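Local coordinates for protein PlyP35 (Listeria phage P35, PDB 6S3Y) that is a phage endolysin, a cell wall hydrolase, whose C-terminal part probably binds the Listeria cell wall through two SH3-like repeats, at residues F129-P132 against R133-D137. Numbering follows the deposited sequence.
Sequences FYIP and RYMFD
R133 follows P132 directly and opens the 3-10 turn of residues 133-135, its side chain leading away from the proline. A bend at chi2 brings the guanidinium back along its own segment, where R133 NH1 makes a short but poorly angled, weak bond to F136 O, which sits in the guanidinium plane at its edge. Y134 lies across the proline: P132 CG is 4.2 Å from the centroid of the Y134 ring and 30° off the ring normal, an off-centre CH-pi contact whose closest pair is P132 CG with Y134 CE2. The phenol end of Y134 is held elsewhere, its OH bonded to F22 O. M135, a selenomethionine, closes the turn through its backbone: M135 N donates to P132 O over 3.2 Å at 166°, nearly straight. Its side chain straddles two neighbours, M135 CB touching I131 CG1 and M135 SE lying 3.9 Å from P132 CD. F136 follows, with CG between its backbone N and carbonyl carbon, which turns the ring back under the turn. R133 O stands 3.8 Å above the centre of one face of the F136 ring, while F136 CE2 lies 4.0 Å from I131 CG2. Beyond the segments, Y118 of strand 117-121, which pairs with strand 128-132, meets the F136 ring edge-to-face, and strand 136-137 pairs with strand 6-17. One nearly straight i to i+3 bond, M135 N to P132 O, thus holds the turn, helped by weak bonds from F136 N to R133 O and from R133 NH1 to F136 O, with apolar contacts filling the rest. P132 O accepts M135 N from 41° above its carbonyl plane and also lies 3.6 Å from F136 CE2, which implies that the carbonyl of this buried proline is satisfied by the very turn it shapes.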
loop_
_atom_site.group_PDB
_atom_site.type_symbol
_atom_site.label_atom_id
_atom_site.label_comp_id
_atom_site.label_asym_id
_atom_site.label_seq_id
_atom_site.Cartn_x
_atom_site.Cartn_y
_atom_site.Cartn_z
ATOM N N PHE A 129 -7.101 11.412 9.504
ATOM C CA PHE A 129 -6.297 10.237 9.102
ATOM C C PHE A 129 -5.133 10.728 8.237
ATOM O O PHE A 129 -5.145 11.883 7.765
ATOM C CB PHE A 129 -7.183 9.192 8.426
ATOM C CG PHE A 129 -8.125 8.499 9.365
ATOM C CD1 PHE A 129 -9.254 9.153 9.851
ATOM C CD2 PHE A 129 -7.871 7.197 9.810
ATOM C CE1 PHE A 129 -10.096 8.525 10.751
ATOM C CE2 PHE A 129 -8.743 6.555 10.676
ATOM C CZ PHE A 129 -9.839 7.233 11.154
ATOM N N TYR A 130 -4.118 9.872 8.087
ATOM C CA TYR A 130 -2.873 10.218 7.362
ATOM C C TYR A 130 -2.604 9.153 6.305
ATOM O O TYR A 130 -2.815 7.950 6.574
ATOM C CB TYR A 130 -1.705 10.343 8.348
ATOM C CG TYR A 130 -1.949 11.386 9.405
ATOM C CD1 TYR A 130 -1.773 12.732 9.126
ATOM C CD2 TYR A 130 -2.383 11.018 10.669
ATOM C CE1 TYR A 130 -2.033 13.697 10.086
ATOM C CE2 TYR A 130 -2.657 11.977 11.636
ATOM C CZ TYR A 130 -2.442 13.309 11.356
ATOM O OH TYR A 130 -2.717 14.236 12.309
ATOM N N ILE A 131 -2.159 9.628 5.140
ATOM C CA ILE A 131 -1.772 8.777 3.983
ATOM C C ILE A 131 -0.394 9.246 3.522
ATOM O O ILE A 131 -0.151 10.437 3.358
ATOM C CB ILE A 131 -2.850 8.805 2.881
ATOM C CG1 ILE A 131 -2.531 7.788 1.778
ATOM C CG2 ILE A 131 -3.065 10.211 2.340
ATOM C CD1 ILE A 131 -3.646 7.619 0.739
ATOM N N PRO A 132 0.561 8.317 3.307
ATOM C CA PRO A 132 1.872 8.678 2.761
ATOM C C PRO A 132 1.796 8.954 1.250
ATOM O O PRO A 132 0.917 8.426 0.567
ATOM C CB PRO A 132 2.709 7.441 3.089
ATOM C CG PRO A 132 1.709 6.299 3.034
ATOM C CD PRO A 132 0.425 6.875 3.574
ATOM N N ARG A 133 2.739 9.769 0.761
ATOM C CA ARG A 133 2.785 10.267 -0.632
ATOM C C ARG A 133 2.685 9.124 -1.638
ATOM O O ARG A 133 2.012 9.307 -2.685
ATOM C CB ARG A 133 4.086 11.061 -0.866
ATOM C CG ARG A 133 4.170 11.727 -2.225
ATOM C CD ARG A 133 3.025 12.687 -2.502
ATOM N NE ARG A 133 3.060 13.207 -3.863
ATOM C CZ ARG A 133 2.615 12.547 -4.923
ATOM N NH1 ARG A 133 2.032 11.364 -4.805
ATOM N NH2 ARG A 133 2.761 13.098 -6.110
ATOM N N TYR A 134 3.295 7.977 -1.348
ATOM C CA TYR A 134 3.490 6.890 -2.346
ATOM C C TYR A 134 2.183 6.161 -2.641
ATOM O O TYR A 134 2.156 5.359 -3.560
ATOM C CB TYR A 134 4.628 5.929 -1.933
ATOM C CG TYR A 134 4.364 5.042 -0.749
ATOM C CD1 TYR A 134 3.701 3.839 -0.890
ATOM C CD2 TYR A 134 4.865 5.348 0.512
ATOM C CE1 TYR A 134 3.476 2.997 0.188
ATOM C CE2 TYR A 134 4.659 4.507 1.594
ATOM C CZ TYR A 134 3.945 3.343 1.441
ATOM O OH TYR A 134 3.760 2.503 2.506
HETATM N N MSE A 135 1.100 6.445 -1.912
HETATM C CA MSE A 135 -0.135 5.695 -2.127
HETATM C C MSE A 135 -1.127 6.432 -3.033
HETATM O O MSE A 135 -2.210 5.892 -3.291
HETATM C CB MSE A 135 -0.807 5.340 -0.801
HETATM C CG MSE A 135 -0.005 4.348 0.004
HETATM SE SE MSE A 135 -0.928 3.754 1.598
HETATM C CE MSE A 135 -0.242 1.990 1.771
ATOM N N PHE A 136 -0.766 7.612 -3.535
ATOM C CA PHE A 136 -1.714 8.353 -4.361
ATOM C C PHE A 136 -0.992 9.138 -5.474
ATOM O O PHE A 136 0.232 9.388 -5.403
ATOM C CB PHE A 136 -2.559 9.312 -3.504
ATOM C CG PHE A 136 -1.806 10.415 -2.799
ATOM C CD1 PHE A 136 -1.486 11.593 -3.454
ATOM C CD2 PHE A 136 -1.456 10.293 -1.461
ATOM C CE1 PHE A 136 -0.817 12.616 -2.783
ATOM C CE2 PHE A 136 -0.788 11.319 -0.800
ATOM C CZ PHE A 136 -0.456 12.478 -1.449
ATOM N N ASP A 137 -1.778 9.550 -6.469
ATOM C CA ASP A 137 -1.353 10.490 -7.539
ATOM C C ASP A 137 -2.086 11.832 -7.374
ATOM O O ASP A 137 -3.193 11.863 -6.825
ATOM C CB ASP A 137 -1.595 9.874 -8.912
ATOM C CG ASP A 137 -0.629 8.747 -9.262
ATOM O OD1 ASP A 137 0.593 8.852 -8.898
ATOM O OD2 ASP A 137 -1.096 7.784 -9.879
#